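Local coordinates for protein putative phosphomethylpyrimidine kinase (Bacteroides thetaiotaomicron, PDB 3MBH) that probably phosphorylates pyridoxal at the expense of ATP, as a pyridoxal kinase of the ribokinase clan, at residues V26-F36 against T226-Q237; V181-V189 against K195-R203. All blocks are in the same frame, centred on the assembly; numbering follows the deposited sequence.

Contact 1: V26-F36 against T226-Q237; sequences VVIPILSSMGF and TFTSVITGSLMQ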
loop_
_atom_site.group_PDB
_atom_site.type_symbol
_atom_site.label_atom_id
_atom_site.label_comp_id
_atom_site.label_asym_id
_atom_site.label_seq_id
_atom_site.Cartn_x
_atom_site.Cartn_y
_atom_site.Cartn_z
ATOM N N VAL A 26 -20.999 -11.962 2.462
ATOM C CA VAL A 26 -20.235 -11.000 3.270
ATOM C C VAL A 26 -19.048 -11.723 3.926
ATOM O O VAL A 26 -17.926 -11.218 3.930
ATOM C CB VAL A 26 -21.240 -10.367 4.285
ATOM C CG1 VAL A 26 -20.576 -9.787 5.476
ATOM C CG2 VAL A 26 -22.126 -9.296 3.534
ATOM N N VAL A 27 -19.305 -12.893 4.509
ATOM C CA VAL A 27 -18.315 -13.658 5.255
ATOM C C VAL A 27 -17.160 -14.091 4.377
ATOM O O VAL A 27 -16.013 -14.007 4.780
ATOM C CB VAL A 27 -18.973 -14.923 5.899
ATOM C CG1 VAL A 27 -17.922 -15.795 6.583
ATOM C CG2 VAL A 27 -20.079 -14.513 6.894
ATOM N N ILE A 28 -17.447 -14.542 3.158
ATOM C CA ILE A 28 -16.384 -15.025 2.263
ATOM C C ILE A 28 -15.393 -13.887 1.859
ATOM O O ILE A 28 -14.195 -13.990 2.124
ATOM C CB ILE A 28 -16.936 -15.787 1.026
ATOM C CG1 ILE A 28 -17.534 -17.114 1.476
ATOM C CG2 ILE A 28 -15.832 -16.009 0.020
ATOM C CD1 ILE A 28 -18.492 -17.780 0.371
ATOM N N PRO A 29 -15.883 -12.782 1.306
ATOM C CA PRO A 29 -14.935 -11.708 0.926
ATOM C C PRO A 29 -14.144 -11.100 2.085
ATOM O O PRO A 29 -12.935 -10.818 1.949
ATOM C CB PRO A 29 -15.828 -10.635 0.278
ATOM C CG PRO A 29 -17.175 -11.082 0.380
ATOM C CD PRO A 29 -17.265 -12.454 0.939
ATOM N N ILE A 30 -14.802 -10.888 3.224
ATOM C CA ILE A 30 -14.118 -10.273 4.366
ATOM C C ILE A 30 -13.017 -11.214 4.905
ATOM O O ILE A 30 -11.848 -10.834 4.991
ATOM C CB ILE A 30 -15.085 -9.926 5.459
ATOM C CG1 ILE A 30 -15.974 -8.760 4.972
ATOM C CG2 ILE A 30 -14.287 -9.608 6.806
ATOM C CD1 ILE A 30 -17.059 -8.292 6.007
ATOM N N LEU A 31 -13.378 -12.442 5.241
ATOM C CA LEU A 31 -12.414 -13.340 5.849
ATOM C C LEU A 31 -11.318 -13.722 4.835
ATOM O O LEU A 31 -10.186 -13.816 5.229
ATOM C CB LEU A 31 -13.075 -14.576 6.507
ATOM C CG LEU A 31 -13.897 -14.274 7.783
ATOM C CD1 LEU A 31 -14.779 -15.433 8.190
ATOM C CD2 LEU A 31 -12.969 -13.861 8.959
ATOM N N SER A 32 -11.643 -13.936 3.545
ATOM C CA SER A 32 -10.603 -14.191 2.551
ATOM C C SER A 32 -9.612 -13.014 2.506
ATOM O O SER A 32 -8.405 -13.224 2.463
ATOM C CB SER A 32 -11.150 -14.322 1.137
ATOM O OG SER A 32 -12.183 -15.272 1.061
ATOM N N SER A 33 -10.134 -11.789 2.483
ATOM C CA SER A 33 -9.302 -10.578 2.479
ATOM C C SER A 33 -8.402 -10.561 3.708
ATOM O O SER A 33 -7.235 -10.191 3.622
ATOM C CB SER A 33 -10.174 -9.318 2.421
ATOM O OG SER A 33 -10.924 -9.302 1.211
HETATM N N MSE A 34 -8.916 -11.055 4.825
HETATM C CA MSE A 34 -8.165 -11.053 6.057
HETATM C C MSE A 34 -7.202 -12.232 6.130
HETATM O O MSE A 34 -6.470 -12.347 7.109
HETATM C CB MSE A 34 -9.081 -11.031 7.253
HETATM C CG MSE A 34 -9.893 -9.686 7.315
HETATM SE SE MSE A 34 -11.060 -9.573 8.847
HETATM C CE MSE A 34 -9.730 -8.964 10.102
ATOM N N GLY A 35 -7.178 -13.078 5.105
ATOM C CA GLY A 35 -6.158 -14.107 5.019
ATOM C C GLY A 35 -6.592 -15.510 5.343
ATOM O O GLY A 35 -5.750 -16.386 5.451
ATOM N N PHE A 36 -7.903 -15.742 5.448
ATOM C CA PHE A 36 -8.434 -17.031 5.879
ATOM C C PHE A 36 -9.188 -17.654 4.747
ATOM O O PHE A 36 -9.804 -16.928 3.970
ATOM C CB PHE A 36 -9.342 -16.853 7.089
ATOM C CG PHE A 36 -8.639 -16.201 8.224
ATOM C CD1 PHE A 36 -7.709 -16.918 8.960
ATOM C CD2 PHE A 36 -8.818 -14.854 8.496
ATOM C CE1 PHE A 36 -6.990 -16.305 9.966
ATOM C CE2 PHE A 36 -8.117 -14.245 9.476
ATOM C CZ PHE A 36 -7.206 -14.963 10.228
ATOM N N THR A 226 -21.230 -8.436 8.747
ATOM C CA THR A 226 -19.965 -7.721 8.513
ATOM C C THR A 226 -19.228 -7.556 9.834
ATOM O O THR A 226 -18.033 -7.845 9.928
ATOM C CB THR A 226 -20.201 -6.335 7.903
ATOM O OG1 THR A 226 -20.737 -6.499 6.609
ATOM C CG2 THR A 226 -18.898 -5.526 7.821
ATOM N N PHE A 227 -19.947 -7.121 10.857
ATOM C CA PHE A 227 -19.377 -6.976 12.188
ATOM C C PHE A 227 -18.701 -8.260 12.724
ATOM O O PHE A 227 -17.564 -8.245 13.177
ATOM C CB PHE A 227 -20.452 -6.515 13.190
ATOM C CG PHE A 227 -19.935 -6.359 14.595
ATOM C CD1 PHE A 227 -19.352 -5.186 14.999
ATOM C CD2 PHE A 227 -20.013 -7.411 15.508
ATOM C CE1 PHE A 227 -18.833 -5.060 16.297
ATOM C CE2 PHE A 227 -19.496 -7.294 16.816
ATOM C CZ PHE A 227 -18.926 -6.122 17.203
ATOM N N THR A 228 -19.435 -9.360 12.662
ATOM C CA THR A 228 -18.977 -10.630 13.221
ATOM C C THR A 228 -17.852 -11.214 12.395
ATOM O O THR A 228 -16.906 -11.770 12.976
ATOM C CB THR A 228 -20.172 -11.623 13.498
ATOM O OG1 THR A 228 -21.130 -10.934 14.321
ATOM C CG2 THR A 228 -19.671 -12.950 14.185
ATOM N N SER A 229 -17.891 -11.007 11.068
ATOM C CA SER A 229 -16.814 -11.460 10.176
ATOM C C SER A 229 -15.485 -10.725 10.526
ATOM O O SER A 229 -14.416 -11.369 10.658
ATOM C CB SER A 229 -17.162 -11.189 8.700
ATOM O OG SER A 229 -18.161 -12.063 8.216
ATOM N N VAL A 230 -15.565 -9.408 10.762
ATOM C CA VAL A 230 -14.350 -8.666 11.140
ATOM C C VAL A 230 -13.875 -9.067 12.531
ATOM O O VAL A 230 -12.678 -9.274 12.749
ATOM C CB VAL A 230 -14.483 -7.152 10.973
ATOM C CG1 VAL A 230 -13.158 -6.499 11.444
ATOM C CG2 VAL A 230 -14.818 -6.793 9.484
ATOM N N ILE A 231 -14.809 -9.250 13.460
ATOM C CA ILE A 231 -14.438 -9.729 14.800
ATOM C C ILE A 231 -13.687 -11.085 14.729
ATOM O O ILE A 231 -12.630 -11.252 15.343
ATOM C CB ILE A 231 -15.637 -9.811 15.776
ATOM C CG1 ILE A 231 -16.172 -8.402 16.049
ATOM C CG2 ILE A 231 -15.234 -10.542 17.115
ATOM C CD1 ILE A 231 -15.368 -7.495 17.011
ATOM N N THR A 232 -14.207 -12.016 13.950
ATOM C CA THR A 232 -13.608 -13.333 13.828
ATOM C C THR A 232 -12.234 -13.263 13.237
ATOM O O THR A 232 -11.289 -13.858 13.782
ATOM C CB THR A 232 -14.484 -14.200 12.925
ATOM O OG1 THR A 232 -15.755 -14.293 13.551
ATOM C CG2 THR A 232 -13.912 -15.602 12.741
ATOM N N GLY A 233 -12.103 -12.550 12.110
ATOM C CA GLY A 233 -10.823 -12.407 11.491
ATOM C C GLY A 233 -9.806 -11.716 12.418
ATOM O O GLY A 233 -8.653 -12.111 12.471
ATOM N N SER A 234 -10.236 -10.659 13.102
ATOM C CA SER A 234 -9.326 -9.894 13.965
ATOM C C SER A 234 -8.838 -10.757 15.134
ATOM O O SER A 234 -7.631 -10.751 15.464
ATOM C CB SER A 234 -10.027 -8.587 14.397
ATOM O OG SER A 234 -9.484 -7.992 15.552
ATOM N N LEU A 235 -9.755 -11.480 15.779
ATOM C CA LEU A 235 -9.373 -12.384 16.897
ATOM C C LEU A 235 -8.433 -13.485 16.362
ATOM O O LEU A 235 -7.426 -13.777 16.974
ATOM C CB LEU A 235 -10.600 -12.974 17.591
ATOM C CG LEU A 235 -11.523 -11.982 18.362
ATOM C CD1 LEU A 235 -12.769 -12.667 18.881
ATOM C CD2 LEU A 235 -10.731 -11.273 19.537
HETATM N N MSE A 236 -8.749 -14.053 15.198
HETATM C CA MSE A 236 -7.860 -15.060 14.606
HETATM C C MSE A 236 -6.506 -14.515 14.203
HETATM O O MSE A 236 -5.541 -15.257 14.191
HETATM C CB MSE A 236 -8.515 -15.730 13.421
HETATM C CG MSE A 236 -9.699 -16.570 13.835
HETATM SE SE MSE A 236 -10.533 -17.374 12.297
HETATM C CE MSE A 236 -9.307 -18.844 12.070
ATOM N N GLN A 237 -6.411 -13.214 13.919
ATOM C CA GLN A 237 -5.103 -12.603 13.696
ATOM C C GLN A 237 -4.330 -12.303 15.036
ATOM O O GLN A 237 -3.227 -11.789 15.018
ATOM C CB GLN A 237 -5.211 -11.333 12.846
ATOM C CG GLN A 237 -5.596 -11.590 11.422
ATOM C CD GLN A 237 -5.806 -10.320 10.659
ATOM O OE1 GLN A 237 -5.802 -9.246 11.255
ATOM N NE2 GLN A 237 -5.989 -10.423 9.329
#

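Contact 2: V181-V189 against K195-R203; sequences VVIITSVPV and KTSVYAYNR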
loop_
_atom_site.group_PDB
_atom_site.type_symbol
_atom_site.label_atom_id
_atom_site.label_comp_id
_atom_site.label_asym_id
_atom_site.label_seq_id
_atom_site.Cartn_x
_atom_site.Cartn_y
_atom_site.Cartn_z
ATOM N N VAL A 181 -16.592 -14.798 25.530
ATOM C CA VAL A 181 -16.752 -13.432 24.999
ATOM C C VAL A 181 -18.170 -13.238 24.485
ATOM O O VAL A 181 -18.714 -14.061 23.678
ATOM C CB VAL A 181 -15.754 -13.115 23.869
ATOM C CG1 VAL A 181 -16.028 -11.685 23.226
ATOM C CG2 VAL A 181 -14.297 -13.153 24.407
ATOM N N VAL A 182 -18.777 -12.168 24.976
ATOM C CA VAL A 182 -20.115 -11.807 24.565
ATOM C C VAL A 182 -20.035 -10.371 24.086
ATOM O O VAL A 182 -19.489 -9.518 24.781
ATOM C CB VAL A 182 -21.121 -11.895 25.727
ATOM C CG1 VAL A 182 -22.524 -11.476 25.285
ATOM C CG2 VAL A 182 -21.106 -13.339 26.330
ATOM N N ILE A 183 -20.580 -10.121 22.896
ATOM C CA ILE A 183 -20.631 -8.778 22.342
ATOM C C ILE A 183 -22.090 -8.471 22.042
ATOM O O ILE A 183 -22.764 -9.268 21.380
ATOM C CB ILE A 183 -19.717 -8.669 21.065
ATOM C CG1 ILE A 183 -18.262 -9.103 21.381
ATOM C CG2 ILE A 183 -19.811 -7.269 20.481
ATOM C CD1 ILE A 183 -17.394 -9.309 20.149
ATOM N N ILE A 184 -22.586 -7.337 22.536
ATOM C CA ILE A 184 -23.933 -6.907 22.235
ATOM C C ILE A 184 -23.852 -5.691 21.327
ATOM O O ILE A 184 -23.265 -4.671 21.706
ATOM C CB ILE A 184 -24.753 -6.565 23.505
ATOM C CG1 ILE A 184 -24.820 -7.772 24.418
ATOM C CG2 ILE A 184 -26.179 -6.075 23.087
ATOM C CD1 ILE A 184 -25.417 -7.530 25.796
ATOM N N THR A 185 -24.421 -5.803 20.107
ATOM C CA THR A 185 -24.400 -4.693 19.174
ATOM C C THR A 185 -25.761 -3.951 19.131
ATOM O O THR A 185 -26.748 -4.365 19.690
ATOM C CB THR A 185 -24.056 -5.144 17.782
ATOM O OG1 THR A 185 -25.218 -5.735 17.178
ATOM C CG2 THR A 185 -22.873 -6.102 17.803
ATOM N N SER A 186 -25.761 -2.826 18.463
ATOM C CA SER A 186 -26.961 -2.057 18.174
ATOM C C SER A 186 -27.678 -1.546 19.416
ATOM O O SER A 186 -28.923 -1.541 19.449
ATOM C CB SER A 186 -27.921 -2.883 17.319
ATOM O OG SER A 186 -27.181 -3.621 16.354
ATOM N N VAL A 187 -26.907 -1.116 20.420
ATOM C CA VAL A 187 -27.471 -0.533 21.604
ATOM C C VAL A 187 -27.704 0.970 21.374
ATOM O O VAL A 187 -26.804 1.699 21.018
ATOM C CB VAL A 187 -26.593 -0.752 22.836
ATOM C CG1 VAL A 187 -27.310 -0.151 24.109
ATOM C CG2 VAL A 187 -26.268 -2.270 23.004
ATOM N N PRO A 188 -28.933 1.445 21.582
ATOM C CA PRO A 188 -29.186 2.882 21.463
ATOM C C PRO A 188 -28.414 3.745 22.466
ATOM O O PRO A 188 -28.036 3.303 23.562
ATOM C CB PRO A 188 -30.660 2.999 21.776
ATOM C CG PRO A 188 -31.249 1.675 21.402
ATOM C CD PRO A 188 -30.176 0.666 21.719
ATOM N N VAL A 189 -28.196 4.986 22.084
ATOM C CA VAL A 189 -27.456 5.892 22.919
ATOM C C VAL A 189 -28.439 6.940 23.406
ATOM O O VAL A 189 -29.120 7.608 22.617
ATOM C CB VAL A 189 -26.302 6.531 22.163
ATOM C CG1 VAL A 189 -25.541 7.558 23.076
ATOM C CG2 VAL A 189 -25.384 5.447 21.620
ATOM N N LYS A 195 -26.697 7.639 16.874
ATOM C CA LYS A 195 -25.604 6.790 17.317
ATOM C C LYS A 195 -26.039 5.444 17.829
ATOM O O LYS A 195 -27.146 5.255 18.287
ATOM C CB LYS A 195 -24.774 7.506 18.395
ATOM C CG LYS A 195 -24.109 8.785 17.880
ATOM C CD LYS A 195 -23.134 9.334 18.891
ATOM C CE LYS A 195 -22.440 10.576 18.335
ATOM N NZ LYS A 195 -21.536 11.170 19.342
ATOM N N THR A 196 -25.074 4.546 17.785
ATOM C CA THR A 196 -25.176 3.218 18.261
ATOM C C THR A 196 -23.968 2.953 19.187
ATOM O O THR A 196 -22.907 3.610 19.048
ATOM C CB THR A 196 -25.200 2.232 17.043
ATOM O OG1 THR A 196 -25.641 0.979 17.477
ATOM C CG2 THR A 196 -23.830 2.045 16.425
ATOM N N SER A 197 -24.154 2.055 20.151
ATOM C CA SER A 197 -23.041 1.515 20.945
ATOM C C SER A 197 -22.955 -0.010 20.847
ATOM O O SER A 197 -23.923 -0.688 20.479
ATOM C CB SER A 197 -23.097 1.972 22.401
ATOM O OG SER A 197 -24.420 1.885 22.893
ATOM N N VAL A 198 -21.747 -0.511 21.116
ATOM C CA VAL A 198 -21.459 -1.913 21.200
ATOM C C VAL A 198 -20.864 -2.117 22.595
ATOM O O VAL A 198 -20.044 -1.307 23.065
ATOM C CB VAL A 198 -20.452 -2.369 20.120
ATOM C CG1 VAL A 198 -20.049 -3.849 20.324
ATOM C CG2 VAL A 198 -21.004 -2.140 18.662
ATOM N N TYR A 199 -21.302 -3.158 23.277
ATOM C CA TYR A 199 -20.828 -3.510 24.607
ATOM C C TYR A 199 -20.234 -4.915 24.501
ATOM O O TYR A 199 -20.658 -5.697 23.636
ATOM C CB TYR A 199 -21.967 -3.498 25.595
ATOM C CG TYR A 199 -22.500 -2.141 25.946
ATOM C CD1 TYR A 199 -23.351 -1.438 25.080
ATOM C CD2 TYR A 199 -22.198 -1.559 27.189
ATOM C CE1 TYR A 199 -23.853 -0.171 25.458
ATOM C CE2 TYR A 199 -22.712 -0.341 27.566
ATOM C CZ TYR A 199 -23.513 0.362 26.698
ATOM O OH TYR A 199 -24.020 1.575 27.143
ATOM N N ALA A 200 -19.200 -5.210 25.299
ATOM C CA ALA A 200 -18.566 -6.541 25.265
ATOM C C ALA A 200 -18.006 -6.903 26.637
ATOM O O ALA A 200 -17.680 -6.027 27.495
ATOM C CB ALA A 200 -17.455 -6.595 24.230
ATOM N N TYR A 201 -17.896 -8.203 26.836
ATOM C CA TYR A 201 -17.346 -8.760 28.053
ATOM C C TYR A 201 -16.410 -9.923 27.689
ATOM O O TYR A 201 -16.684 -10.696 26.805
ATOM C CB TYR A 201 -18.466 -9.178 28.978
ATOM C CG TYR A 201 -17.989 -9.941 30.157
ATOM C CD1 TYR A 201 -17.330 -9.302 31.159
ATOM C CD2 TYR A 201 -18.211 -11.311 30.267
ATOM C CE1 TYR A 201 -16.844 -9.981 32.249
ATOM C CE2 TYR A 201 -17.750 -12.013 31.339
ATOM C CZ TYR A 201 -17.082 -11.336 32.344
ATOM O OH TYR A 201 -16.615 -11.970 33.438
ATOM N N ASN A 202 -15.281 -10.004 28.370
ATOM C CA ASN A 202 -14.328 -11.103 28.207
ATOM C C ASN A 202 -14.200 -11.711 29.586
ATOM O O ASN A 202 -13.695 -11.072 30.528
ATOM C CB ASN A 202 -12.962 -10.591 27.698
ATOM C CG ASN A 202 -12.071 -11.695 27.218
ATOM O OD1 ASN A 202 -12.308 -12.862 27.502
ATOM N ND2 ASN A 202 -11.047 -11.345 26.481
ATOM N N ARG A 203 -14.648 -12.937 29.720
ATOM C CA ARG A 203 -14.578 -13.615 31.018
ATOM C C ARG A 203 -13.098 -13.790 31.389
ATOM O O ARG A 203 -12.732 -13.723 32.540
ATOM C CB ARG A 203 -15.295 -14.974 30.949
ATOM C CG ARG A 203 -15.437 -15.688 32.337
ATOM C CD ARG A 203 -16.310 -16.966 32.241
ATOM N NE ARG A 203 -15.871 -17.859 31.157
ATOM C CZ ARG A 203 -16.656 -18.410 30.205
ATOM N NH1 ARG A 203 -17.975 -18.208 30.189
ATOM N NH2 ARG A 203 -16.114 -19.197 29.253
HETATM O O HOH W 1 -23.761 -1.073 17.003
HETATM O O HOH W 2 -25.601 3.062 24.631
HETATM O O HOH W 3 -29.114 5.816 19.698
#

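Contact 1: V26-F36 against T226-Q237
Val-27 and Leu-31 lie against Ser-229 and Gly-233 where two helices run side by side in the same direction, the axes of 26-33 and 226-236 crossing at -27° with a closest approach of 9.2 Å. The CA atoms of Val-27 and Ser-229 are only 5.6 Å apart. Further along, helix 26-33 finishes in a Schellman motif at Gly-35, and Met-34 and Phe-36 pack on the end of its neighbour. Ile-30 spans the middle, its CD1 on the methyl of Thr-226 and its CG2 3.8 Å from Ser-229 CB; Ser-229 OG is bonded to Asp-225 O in its own helix. Leu-31 CD2 comes close to the helix backbone, 3.3 Å from Ser-229 O. Gly-233 makes room for selenomethionine Met-34: SE sits 3.9 Å from Gly-233 CA, where any CB would collide with it. The bend at chi3 (83°) then carries Met-34 CE over the helix backbone to Ser-234 N, 3.5 Å away. In one of the two modelled conformers of Met-236, SE stands over one face of the Phe-36 ring, 12° off its normal, a Met-aromatic contact, while Gln-237 CG lies at the ring edge. Extended beyond CG, Gln-237 sends NE2 to Met-34 O at 3.0 Å, a bent bond that uses an in-plane lone pair of the carbonyl, Met-34 O lying close to the plane of the Gln-237 amide; its OE1 goes to Arg-247. With an alanine in place of Gln-237, Met-34 O would probably lose its side-chain donor and Arg-247 an acceptor, leaving the Phe-36 ring edge less covered. The helices are thus joined mainly by apolar packing, with one directional bond fixing their C-terminal ends, while their N-terminal ends approach the pyridoxal pocket, to which Asp-225 belongs.

Contact 2: V181-V189 against K195-R203
A strongly twisted antiparallel beta hairpin pairs Val-181 to Val-189 with Lys-195 to Asn-202, and it sits where the central sheet changes character: strand 181-189 runs parallel to strand 142-143 on its other edge, while strand 195-202 leads on antiparallel to 207-213. Two regular hydrogen-bonded pairs hold the end remote from the turn. Val-182 and Tyr-201 exchange both backbone bonds, and so do Ile-184 and Tyr-199, with Ile-184 N reaching Tyr-199 O at 2.8 Å. The register then slips by one at a beta bulge, after which Val-187 pairs with Ser-197, Ser-197 N donating to Val-187 O at 2.8 Å. At the bulge Ser-186 has positive phi (62°), and its N turns to a water 3.0 Å away instead of to the partner strand. Thr-196 OG1, placed anti to its own N (chi1 -165°), holds the same water at 2.8 Å and bridges the irregularity. On the face carrying Ile-183 and Ala-200, Ile-183 CG2 is pressed to 3.4 Å from Val-198 CG1, tighter than usual for methyls, and this face lies under helix 223-236. On the other, Val-187 crosses Tyr-199 at about a right angle, CG2 being 3.7 Å from the ring's CD1. That face meets helix 164-176, and Tyr-199 OH bonds to Asp-164. The strands are therefore held by main-chain bonds, with apolar packing toward a helix on either face, and the backbone NH released by the bulge is satisfied by a bridging water.

In the fold
Segment 26-36 comes first along the chain, both strands of contact 2 follow, and 226-237 comes last, so the hairpin lies in the chain between the two helices of contact 1. The centres are 19 Å apart, yet the contacts meet through helix 223-236. Its side turned away from helix 24-33 carries Phe-227 and Ile-231 onto the hairpin: Phe-227 CZ is 3.6 Å from Ile-183 CG2, and Phe-227 CE2 is 3.7 Å from Thr-185 CG2. One helix thus ties the antiparallel hairpin of the central sheet to helix 24-33. Asp-225 of the pyridoxal pocket lies on that shared helix, 223-236, which is packed on one side by helix 24-33 and on another by the hairpin, in a ribokinase-clan fold.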